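Local coordinates for protein Epf (Streptococcus pyogenes, PDB 4ES8) that acts as a cell-surface adhesin that binds to cells through an N-terminal domain containing a carbohydrate-binding module, at residues L285-I295 against K305-I313; T243-S251 against T262-I273. One frame throughout, in Å; residues are numbered along the deposited sequence.

In the fold
Both contacts lie in the C-terminal part of the chain, probably the fibronectin-like domain, and both belong to one antiparallel four-stranded sheet. Contact 2 pairs strand 259-264 with strand 248-253, and contact 1 pairs strand 290-297 with strand 307-310. Strands 248-253 and 290-297 are neighbours, which places the two hairpins side by side. Their centres are about 18 Å apart. The probable hydrogen bond from Ser251 N to Ser294 O, 2.9 Å, joins them, and Val293 CG1 packs on Ile250 CG2 at 3.8 Å. The centre of contact 2 lies about 19 Å from the centre of the chain, that of contact 1 about 34 Å. Contact 2 also reaches Lys110, Asp111 and His112, beyond the four-stranded sheet.

Contact 1 of 2, residues L285-I295 against K305-I313; sequences LKNKEKLKVSI and KDFFFEVGI
Leu291 meets the Phe309 ring across an antiparallel hydrogen-bonded pair. Its CB lies over one face of the ring, offset toward the rim, while CD1 reaches CZ of Phe309 at 3.7 Å. Val293 CG2 comes to the edge of the same ring, in its plane, 3.8 Å from Phe309 CE1. The chi1 of Phe309 (71°) sets CG between the backbone N and the carbonyl carbon, and this brings the ring back toward strand 290-297. Val311 CG2 packs on Leu291 CD1 at 3.6 Å. Leu220, Leu234 and Leu252 also touch this apolar side.

The other face is mixed, with Lys290, Lys292, Glu310 and the ring of Phe308. Lys292 and Phe308 lie side by side and point the same way, with Lys292 CG 3.8 Å from Phe308 CE1. Lys292 NZ stays 4.2 Å from Asp306 OD2, beyond a salt bridge. A water links NZ to Asp306 OD1, and a second water links that oxygen to Ser294 OG.

Backbone bonds hold the strands, among them the nearly straight Val293 N to Phe307 O, 2.7 Å (169°). A type II turn, Lys286 to Glu289, precedes strand 290-297. Glu289 OE1 accepts from Lys286 N, and its OE2 bonds Ser255 OG. The hairpin thus has an apolar face against the domain core and a mixed, more exposed face, where a water bridges Lys292 and Asp306, whose opposite charges probably also attract at longer range.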
loop_
_atom_site.group_PDB
_atom_site.type_symbol
_atom_site.label_atom_id
_atom_site.label_comp_id
_atom_site.label_asym_id
_atom_site.label_seq_id
_atom_site.Cartn_x
_atom_site.Cartn_y
_atom_site.Cartn_z
ATOM N N LEU A 285 -16.191 -34.611 -16.686
ATOM C CA LEU A 285 -15.819 -34.851 -15.279
ATOM C C LEU A 285 -16.094 -36.290 -14.878
ATOM O O LEU A 285 -17.134 -36.844 -15.257
ATOM C CB LEU A 285 -16.585 -33.924 -14.318
ATOM C CG LEU A 285 -16.330 -32.418 -14.435
ATOM C CD1 LEU A 285 -17.306 -31.669 -13.554
ATOM C CD2 LEU A 285 -14.874 -32.062 -14.057
ATOM N N LYS A 286 -15.160 -36.902 -14.140
ATOM C CA LYS A 286 -15.314 -38.273 -13.684
ATOM C C LYS A 286 -15.660 -38.327 -12.205
ATOM O O LYS A 286 -15.267 -37.453 -11.430
ATOM C CB LYS A 286 -14.049 -39.093 -13.972
ATOM C CG LYS A 286 -13.897 -39.395 -15.454
ATOM C CD LYS A 286 -12.493 -39.890 -15.822
ATOM C CE LYS A 286 -11.426 -38.827 -15.691
ATOM N NZ LYS A 286 -10.152 -39.260 -16.324
ATOM N N ASN A 287 -16.404 -39.366 -11.800
ATOM C CA ASN A 287 -16.752 -39.540 -10.398
ATOM C C ASN A 287 -15.475 -39.645 -9.550
ATOM O O ASN A 287 -14.513 -40.308 -9.957
ATOM C CB ASN A 287 -17.636 -40.777 -10.203
ATOM C CG ASN A 287 -18.073 -41.005 -8.775
ATOM O OD1 ASN A 287 -18.356 -40.067 -8.016
ATOM N ND2 ASN A 287 -18.105 -42.262 -8.371
ATOM N N LYS A 288 -15.421 -38.888 -8.435
ATOM C CA LYS A 288 -14.274 -38.875 -7.509
ATOM C C LYS A 288 -12.978 -38.286 -8.145
ATOM O O LYS A 288 -11.917 -38.370 -7.530
ATOM C CB LYS A 288 -14.001 -40.280 -6.932
ATOM C CG LYS A 288 -15.159 -40.777 -6.063
ATOM C CD LYS A 288 -14.852 -42.120 -5.414
ATOM C CE LYS A 288 -15.985 -42.601 -4.532
ATOM N NZ LYS A 288 -16.169 -41.745 -3.324
ATOM N N GLU A 289 -13.077 -37.656 -9.340
ATOM C CA GLU A 289 -11.916 -37.038 -9.999
ATOM C C GLU A 289 -11.310 -35.944 -9.124
ATOM O O GLU A 289 -12.056 -35.122 -8.600
ATOM C CB GLU A 289 -12.301 -36.425 -11.350
ATOM C CG GLU A 289 -11.089 -35.937 -12.113
ATOM C CD GLU A 289 -11.302 -35.507 -13.547
ATOM O OE1 GLU A 289 -12.450 -35.567 -14.049
ATOM O OE2 GLU A 289 -10.294 -35.131 -14.184
ATOM N N LYS A 290 -9.972 -35.949 -8.976
ATOM C CA LYS A 290 -9.274 -34.941 -8.198
ATOM C C LYS A 290 -8.981 -33.740 -9.076
ATOM O O LYS A 290 -8.072 -33.768 -9.903
ATOM C CB LYS A 290 -7.964 -35.497 -7.608
ATOM C CG LYS A 290 -8.167 -36.440 -6.432
ATOM C CD LYS A 290 -6.827 -37.016 -5.938
ATOM C CE LYS A 290 -6.006 -36.045 -5.115
ATOM N NZ LYS A 290 -4.658 -36.594 -4.799
ATOM N N LEU A 291 -9.753 -32.677 -8.899
ATOM C CA LEU A 291 -9.504 -31.438 -9.624
ATOM C C LEU A 291 -8.462 -30.637 -8.867
ATOM O O LEU A 291 -8.346 -30.780 -7.648
ATOM C CB LEU A 291 -10.789 -30.610 -9.786
ATOM C CG LEU A 291 -11.993 -31.335 -10.434
ATOM C CD1 LEU A 291 -13.204 -30.416 -10.502
ATOM C CD2 LEU A 291 -11.654 -31.847 -11.855
ATOM N N LYS A 292 -7.722 -29.780 -9.577
ATOM C CA LYS A 292 -6.678 -28.961 -8.967
ATOM C C LYS A 292 -7.027 -27.495 -9.082
ATOM O O LYS A 292 -7.513 -27.036 -10.131
ATOM C CB LYS A 292 -5.326 -29.225 -9.650
ATOM C CG LYS A 292 -4.149 -28.425 -9.079
ATOM C CD LYS A 292 -2.806 -28.822 -9.706
ATOM C CE LYS A 292 -2.672 -28.449 -11.172
ATOM N NZ LYS A 292 -1.294 -28.725 -11.669
ATOM N N VAL A 293 -6.745 -26.755 -8.008
ATOM C CA VAL A 293 -6.927 -25.307 -7.979
ATOM C C VAL A 293 -5.579 -24.668 -7.651
ATOM O O VAL A 293 -4.943 -25.054 -6.670
ATOM C CB VAL A 293 -8.017 -24.870 -6.974
ATOM C CG1 VAL A 293 -8.040 -23.350 -6.823
ATOM C CG2 VAL A 293 -9.395 -25.385 -7.400
ATOM N N SER A 294 -5.174 -23.676 -8.457
ATOM C CA SER A 294 -3.976 -22.862 -8.220
ATOM C C SER A 294 -4.417 -21.403 -8.175
ATOM O O SER A 294 -5.158 -20.979 -9.053
ATOM C CB SER A 294 -2.934 -23.090 -9.306
ATOM O OG SER A 294 -1.822 -22.233 -9.092
ATOM N N ILE A 295 -3.977 -20.638 -7.148
ATOM C CA ILE A 295 -4.416 -19.248 -7.020
ATOM C C ILE A 295 -3.202 -18.332 -7.112
ATOM O O ILE A 295 -2.252 -18.472 -6.332
ATOM C CB ILE A 295 -5.203 -19.042 -5.703
ATOM C CG1 ILE A 295 -6.432 -20.015 -5.626
ATOM C CG2 ILE A 295 -5.675 -17.584 -5.550
ATOM C CD1 ILE A 295 -7.214 -20.025 -4.318
ATOM N N LYS A 305 -0.040 -22.742 -2.964
ATOM C CA LYS A 305 0.263 -24.162 -3.122
ATOM C C LYS A 305 -0.824 -24.723 -4.032
ATOM O O LYS A 305 -1.861 -24.063 -4.200
ATOM C CB LYS A 305 0.220 -24.872 -1.750
ATOM C CG LYS A 305 1.364 -24.549 -0.800
ATOM C CD LYS A 305 1.172 -25.299 0.514
ATOM C CE LYS A 305 2.343 -25.145 1.450
ATOM N NZ LYS A 305 2.161 -25.954 2.684
ATOM N N ASP A 306 -0.650 -25.934 -4.569
ATOM C CA ASP A 306 -1.724 -26.528 -5.352
ATOM C C ASP A 306 -2.758 -27.066 -4.389
ATOM O O ASP A 306 -2.386 -27.696 -3.400
ATOM C CB ASP A 306 -1.189 -27.672 -6.235
ATOM C CG ASP A 306 -0.358 -27.232 -7.420
ATOM O OD1 ASP A 306 -0.562 -26.094 -7.904
ATOM O OD2 ASP A 306 0.442 -28.062 -7.920
ATOM N N PHE A 307 -4.046 -26.804 -4.653
ATOM C CA PHE A 307 -5.143 -27.351 -3.834
ATOM C C PHE A 307 -5.877 -28.401 -4.646
ATOM O O PHE A 307 -5.948 -28.285 -5.870
ATOM C CB PHE A 307 -6.130 -26.258 -3.408
ATOM C CG PHE A 307 -5.481 -25.096 -2.703
ATOM C CD1 PHE A 307 -5.051 -25.212 -1.389
ATOM C CD2 PHE A 307 -5.246 -23.904 -3.374
ATOM C CE1 PHE A 307 -4.412 -24.146 -0.751
ATOM C CE2 PHE A 307 -4.634 -22.831 -2.728
ATOM C CZ PHE A 307 -4.190 -22.974 -1.430
ATOM N N PHE A 308 -6.453 -29.399 -3.977
ATOM C CA PHE A 308 -7.181 -30.470 -4.662
ATOM C C PHE A 308 -8.490 -30.750 -3.975
ATOM O O PHE A 308 -8.593 -30.672 -2.742
ATOM C CB PHE A 308 -6.340 -31.767 -4.686
ATOM C CG PHE A 308 -4.989 -31.628 -5.335
ATOM C CD1 PHE A 308 -4.832 -31.841 -6.698
ATOM C CD2 PHE A 308 -3.876 -31.235 -4.591
ATOM C CE1 PHE A 308 -3.578 -31.693 -7.306
ATOM C CE2 PHE A 308 -2.632 -31.066 -5.200
ATOM C CZ PHE A 308 -2.488 -31.308 -6.554
ATOM N N PHE A 309 -9.491 -31.144 -4.771
ATOM C CA PHE A 309 -10.773 -31.559 -4.240
ATOM C C PHE A 309 -11.369 -32.551 -5.214
ATOM O O PHE A 309 -11.053 -32.516 -6.408
ATOM C CB PHE A 309 -11.728 -30.373 -3.954
ATOM C CG PHE A 309 -12.289 -29.675 -5.171
ATOM C CD1 PHE A 309 -11.560 -28.679 -5.821
ATOM C CD2 PHE A 309 -13.559 -29.989 -5.655
ATOM C CE1 PHE A 309 -12.079 -28.038 -6.954
ATOM C CE2 PHE A 309 -14.093 -29.316 -6.762
ATOM C CZ PHE A 309 -13.352 -28.349 -7.408
ATOM N N GLU A 310 -12.246 -33.421 -4.704
ATOM C CA GLU A 310 -12.882 -34.414 -5.561
ATOM C C GLU A 310 -14.203 -33.970 -6.119
ATOM O O GLU A 310 -15.007 -33.357 -5.421
ATOM C CB GLU A 310 -13.128 -35.706 -4.773
ATOM C CG GLU A 310 -11.883 -36.567 -4.610
ATOM C CD GLU A 310 -12.106 -37.880 -3.881
ATOM O OE1 GLU A 310 -13.278 -38.303 -3.738
ATOM O OE2 GLU A 310 -11.098 -38.501 -3.471
ATOM N N VAL A 311 -14.471 -34.389 -7.355
ATOM C CA VAL A 311 -15.787 -34.292 -7.989
ATOM C C VAL A 311 -16.668 -35.301 -7.239
ATOM O O VAL A 311 -16.203 -36.388 -6.904
ATOM C CB VAL A 311 -15.709 -34.624 -9.510
ATOM C CG1 VAL A 311 -17.098 -34.701 -10.155
ATOM C CG2 VAL A 311 -14.823 -33.652 -10.269
ATOM N N GLY A 312 -17.909 -34.956 -6.978
ATOM C CA GLY A 312 -18.803 -35.898 -6.315
ATOM C C GLY A 312 -20.060 -36.150 -7.117
ATOM O O GLY A 312 -20.161 -35.761 -8.282
ATOM N N ILE A 313 -20.994 -36.864 -6.497
ATOM C CA ILE A 313 -22.334 -37.143 -7.011
ATOM C C ILE A 313 -23.246 -36.147 -6.294
ATOM O O ILE A 313 -23.176 -36.053 -5.067
ATOM C CB ILE A 313 -22.741 -38.640 -6.778
ATOM C CG1 ILE A 313 -21.760 -39.646 -7.460
ATOM C CG2 ILE A 313 -24.214 -38.916 -7.154
ATOM C CD1 ILE A 313 -21.628 -39.581 -9.051
HETATM O O HOH W 1 -0.607 -25.992 -10.584
HETATM O O HOH W 2 -0.234 -23.510 -7.459
#

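Contact 2 of 2, residues T243-S251 against T262-I273; sequences TNFEGDEIS and TVTVTKDQQNPI
The open end of the beta hairpin formed by strands 248-253 and 259-264 makes this contact, together with the loops that flank it. Asn244 ties the loops together. Its OD1 accepts from Asp268 N across the contact at 2.8 Å and from Glu246 N at 3.1 Å. The two donors come from opposite faces of the amide plane, and neither lies on a lone pair. The Glu246 bond closes an Asx turn. Asn244 ND2 donates to Glu246 OE1, which lies in the amide plane and accepts on its anti lone pair, with a nearly straight bond (170°). ND2 also bonds Lys110 O, so both ends of the amide are held and its rotation is fixed.

Glu246 is extended and crosses Lys267 obliquely. Its OE1 lies 3.4 Å from Lys267 CG, so it meets the aliphatic stem. Lys267 NZ instead forms a salt bridge with Glu183, and Asp268 OD2 forms one with Lys110.

Each segment has a type II turn here, Phe245 to Asp248 and Thr266 to Gln269. A water bridges Thr243 O, Phe245 N and Gln269 O. Gly247 N bonds Val265 O, and Val265 N bonds Asp248 O almost straight (173°). In the strands Ile250 and Val263 form a hydrogen-bonded antiparallel pair, with Ile250 N to Val263 O at 2.7 Å.

Beyond the turns, on the face that carries Ile250 and Val263, the packing is apolar. With CG1 of Ile250 anti to the carbonyl carbon (chi1 -56°), CD1 touches Val265 CG2 at 3.7 Å and Ile273 CG2 at 3.8 Å. Val265 CG1 packs on Phe245 CB at 3.8 Å.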
loop_
_atom_site.group_PDB
_atom_site.type_symbol
_atom_site.label_atom_id
_atom_site.label_comp_id
_atom_site.label_asym_id
_atom_site.label_seq_id
_atom_site.Cartn_x
_atom_site.Cartn_y
_atom_site.Cartn_z
ATOM N N THR A 243 -10.147 -10.586 3.751
ATOM C CA THR A 243 -11.555 -10.854 3.457
ATOM C C THR A 243 -11.889 -10.324 2.058
ATOM O O THR A 243 -12.891 -10.769 1.479
ATOM C CB THR A 243 -12.493 -10.305 4.532
ATOM O OG1 THR A 243 -12.399 -8.882 4.573
ATOM C CG2 THR A 243 -12.247 -10.935 5.915
ATOM N N ASN A 244 -11.065 -9.416 1.495
ATOM C CA ASN A 244 -11.296 -8.965 0.121
ATOM C C ASN A 244 -10.383 -9.771 -0.779
ATOM O O ASN A 244 -9.179 -9.503 -0.812
ATOM C CB ASN A 244 -11.049 -7.447 -0.070
ATOM C CG ASN A 244 -11.257 -7.008 -1.508
ATOM O OD1 ASN A 244 -11.928 -7.694 -2.290
ATOM N ND2 ASN A 244 -10.721 -5.851 -1.906
ATOM N N PHE A 245 -10.941 -10.746 -1.515
ATOM C CA PHE A 245 -10.109 -11.605 -2.348
ATOM C C PHE A 245 -9.860 -11.026 -3.736
ATOM O O PHE A 245 -9.265 -11.699 -4.575
ATOM C CB PHE A 245 -10.689 -13.020 -2.416
ATOM C CG PHE A 245 -10.743 -13.643 -1.042
ATOM C CD1 PHE A 245 -9.607 -13.706 -0.245
ATOM C CD2 PHE A 245 -11.933 -14.151 -0.542
ATOM C CE1 PHE A 245 -9.656 -14.285 1.031
ATOM C CE2 PHE A 245 -11.979 -14.740 0.738
ATOM C CZ PHE A 245 -10.841 -14.794 1.508
ATOM N N GLU A 246 -10.244 -9.744 -3.938
ATOM C CA GLU A 246 -10.017 -9.014 -5.185
ATOM C C GLU A 246 -8.602 -9.211 -5.716
ATOM O O GLU A 246 -7.618 -9.064 -4.965
ATOM C CB GLU A 246 -10.245 -7.527 -4.903
ATOM C CG GLU A 246 -10.119 -6.621 -6.104
ATOM C CD GLU A 246 -10.450 -5.166 -5.821
ATOM O OE1 GLU A 246 -10.797 -4.821 -4.670
ATOM O OE2 GLU A 246 -10.309 -4.360 -6.762
ATOM N N GLY A 247 -8.507 -9.496 -7.009
ATOM C CA GLY A 247 -7.209 -9.624 -7.667
ATOM C C GLY A 247 -6.650 -11.029 -7.717
ATOM O O GLY A 247 -5.663 -11.263 -8.417
ATOM N N ASP A 248 -7.228 -11.971 -6.960
ATOM C CA ASP A 248 -6.743 -13.347 -7.018
ATOM C C ASP A 248 -7.239 -14.007 -8.296
ATOM O O ASP A 248 -8.428 -13.919 -8.631
ATOM C CB ASP A 248 -7.227 -14.137 -5.792
ATOM C CG ASP A 248 -6.541 -13.775 -4.492
ATOM O OD1 ASP A 248 -5.885 -12.708 -4.439
ATOM O OD2 ASP A 248 -6.658 -14.552 -3.533
ATOM N N GLU A 249 -6.318 -14.664 -9.000
ATOM C CA GLU A 249 -6.599 -15.379 -10.235
ATOM C C GLU A 249 -6.713 -16.860 -9.920
ATOM O O GLU A 249 -5.712 -17.469 -9.526
ATOM C CB GLU A 249 -5.488 -15.114 -11.261
ATOM C CG GLU A 249 -5.687 -15.877 -12.560
ATOM C CD GLU A 249 -4.467 -15.938 -13.452
ATOM O OE1 GLU A 249 -3.526 -16.707 -13.139
ATOM O OE2 GLU A 249 -4.451 -15.197 -14.463
ATOM N N ILE A 250 -7.913 -17.426 -10.063
ATOM C CA ILE A 250 -8.142 -18.848 -9.778
ATOM C C ILE A 250 -8.050 -19.668 -11.068
ATOM O O ILE A 250 -8.819 -19.409 -11.993
ATOM C CB ILE A 250 -9.525 -19.073 -9.108
ATOM C CG1 ILE A 250 -9.678 -18.237 -7.810
ATOM C CG2 ILE A 250 -9.742 -20.576 -8.841
ATOM C CD1 ILE A 250 -11.114 -18.155 -7.322
ATOM N N SER A 251 -7.165 -20.672 -11.106
ATOM C CA SER A 251 -7.067 -21.595 -12.244
ATOM C C SER A 251 -7.557 -22.960 -11.795
ATOM O O SER A 251 -7.125 -23.444 -10.745
ATOM C CB SER A 251 -5.633 -21.674 -12.751
ATOM O OG SER A 251 -5.256 -20.416 -13.287
ATOM N N THR A 262 -10.235 -20.222 -15.939
ATOM C CA THR A 262 -9.521 -19.246 -15.123
ATOM C C THR A 262 -10.508 -18.121 -14.830
ATOM O O THR A 262 -11.246 -17.712 -15.739
ATOM C CB THR A 262 -8.275 -18.742 -15.860
ATOM O OG1 THR A 262 -7.445 -19.852 -16.214
ATOM C CG2 THR A 262 -7.473 -17.778 -15.037
ATOM N N VAL A 263 -10.541 -17.642 -13.569
ATOM C CA VAL A 263 -11.399 -16.509 -13.197
ATOM C C VAL A 263 -10.592 -15.570 -12.320
ATOM O O VAL A 263 -9.746 -16.038 -11.556
ATOM C CB VAL A 263 -12.742 -16.887 -12.498
ATOM C CG1 VAL A 263 -13.664 -17.679 -13.420
ATOM C CG2 VAL A 263 -12.514 -17.623 -11.183
ATOM N N THR A 264 -10.865 -14.261 -12.405
ATOM C CA THR A 264 -10.237 -13.283 -11.518
ATOM C C THR A 264 -11.318 -12.808 -10.546
ATOM O O THR A 264 -12.407 -12.408 -10.981
ATOM C CB THR A 264 -9.599 -12.125 -12.297
ATOM O OG1 THR A 264 -8.533 -12.636 -13.092
ATOM C CG2 THR A 264 -9.055 -11.045 -11.366
ATOM N N VAL A 265 -11.025 -12.857 -9.234
ATOM C CA VAL A 265 -11.972 -12.435 -8.205
ATOM C C VAL A 265 -12.101 -10.900 -8.220
ATOM O O VAL A 265 -11.093 -10.183 -8.325
ATOM C CB VAL A 265 -11.532 -12.957 -6.823
ATOM C CG1 VAL A 265 -12.504 -12.509 -5.736
ATOM C CG2 VAL A 265 -11.393 -14.481 -6.843
ATOM N N THR A 266 -13.354 -10.412 -8.123
ATOM C CA THR A 266 -13.631 -8.989 -8.165
ATOM C C THR A 266 -13.730 -8.424 -6.739
ATOM O O THR A 266 -13.646 -9.165 -5.751
ATOM C CB THR A 266 -14.917 -8.739 -8.985
ATOM O OG1 THR A 266 -15.973 -9.518 -8.401
ATOM C CG2 THR A 266 -14.752 -9.128 -10.462
ATOM N N LYS A 267 -13.924 -7.095 -6.640
ATOM C CA LYS A 267 -13.934 -6.398 -5.352
ATOM C C LYS A 267 -15.005 -6.938 -4.421
ATOM O O LYS A 267 -16.201 -6.908 -4.752
ATOM C CB LYS A 267 -14.130 -4.889 -5.555
ATOM C CG LYS A 267 -14.054 -4.112 -4.245
ATOM C CD LYS A 267 -14.167 -2.612 -4.464
ATOM C CE LYS A 267 -14.051 -1.910 -3.127
ATOM N NZ LYS A 267 -14.076 -0.427 -3.266
ATOM N N ASP A 268 -14.565 -7.398 -3.235
ATOM C CA ASP A 268 -15.421 -7.941 -2.166
ATOM C C ASP A 268 -16.362 -9.075 -2.648
ATOM O O ASP A 268 -17.477 -9.230 -2.132
ATOM C CB ASP A 268 -16.250 -6.835 -1.500
ATOM C CG ASP A 268 -15.415 -5.888 -0.678
ATOM O OD1 ASP A 268 -14.526 -6.370 0.055
ATOM O OD2 ASP A 268 -15.649 -4.665 -0.771
ATOM N N GLN A 269 -15.919 -9.843 -3.646
ATOM C CA GLN A 269 -16.716 -10.949 -4.175
ATOM C C GLN A 269 -16.902 -11.970 -3.088
ATOM O O GLN A 269 -15.932 -12.407 -2.451
ATOM C CB GLN A 269 -16.058 -11.567 -5.422
ATOM C CG GLN A 269 -17.002 -12.519 -6.161
ATOM C CD GLN A 269 -16.433 -13.125 -7.417
ATOM O OE1 GLN A 269 -15.374 -12.718 -7.935
ATOM N NE2 GLN A 269 -17.175 -14.093 -7.967
ATOM N N GLN A 270 -18.154 -12.347 -2.857
ATOM C CA GLN A 270 -18.477 -13.260 -1.779
ATOM C C GLN A 270 -18.444 -14.720 -2.170
ATOM O O GLN A 270 -18.653 -15.076 -3.331
ATOM C CB GLN A 270 -19.857 -12.919 -1.199
ATOM C CG GLN A 270 -19.878 -11.512 -0.572
ATOM C CD GLN A 270 -18.873 -11.388 0.563
ATOM O OE1 GLN A 270 -18.963 -12.082 1.579
ATOM N NE2 GLN A 270 -17.839 -10.571 0.373
ATOM N N ASN A 271 -18.147 -15.553 -1.169
ATOM C CA ASN A 271 -18.156 -16.998 -1.321
ATOM C C ASN A 271 -19.596 -17.497 -1.555
ATOM O O ASN A 271 -20.536 -16.951 -0.967
ATOM C CB ASN A 271 -17.560 -17.679 -0.100
ATOM C CG ASN A 271 -16.065 -17.694 -0.088
ATOM O OD1 ASN A 271 -15.412 -17.823 -1.134
ATOM N ND2 ASN A 271 -15.482 -17.598 1.100
ATOM N N PRO A 272 -19.797 -18.516 -2.414
ATOM C CA PRO A 272 -18.768 -19.221 -3.197
ATOM C C PRO A 272 -18.458 -18.507 -4.511
ATOM O O PRO A 272 -19.319 -17.827 -5.103
ATOM C CB PRO A 272 -19.420 -20.588 -3.447
ATOM C CG PRO A 272 -20.893 -20.272 -3.578
ATOM C CD PRO A 272 -21.150 -19.058 -2.682
ATOM N N ILE A 273 -17.214 -18.658 -4.962
ATOM C CA ILE A 273 -16.782 -18.127 -6.245
ATOM C C ILE A 273 -17.236 -19.135 -7.277
ATOM O O ILE A 273 -16.875 -20.309 -7.176
ATOM C CB ILE A 273 -15.242 -17.889 -6.302
ATOM C CG1 ILE A 273 -14.700 -17.076 -5.087
ATOM C CG2 ILE A 273 -14.815 -17.313 -7.652
ATOM C CD1 ILE A 273 -15.286 -15.642 -4.820
HETATM O O HOH W 3 -13.811 -10.972 -1.302
#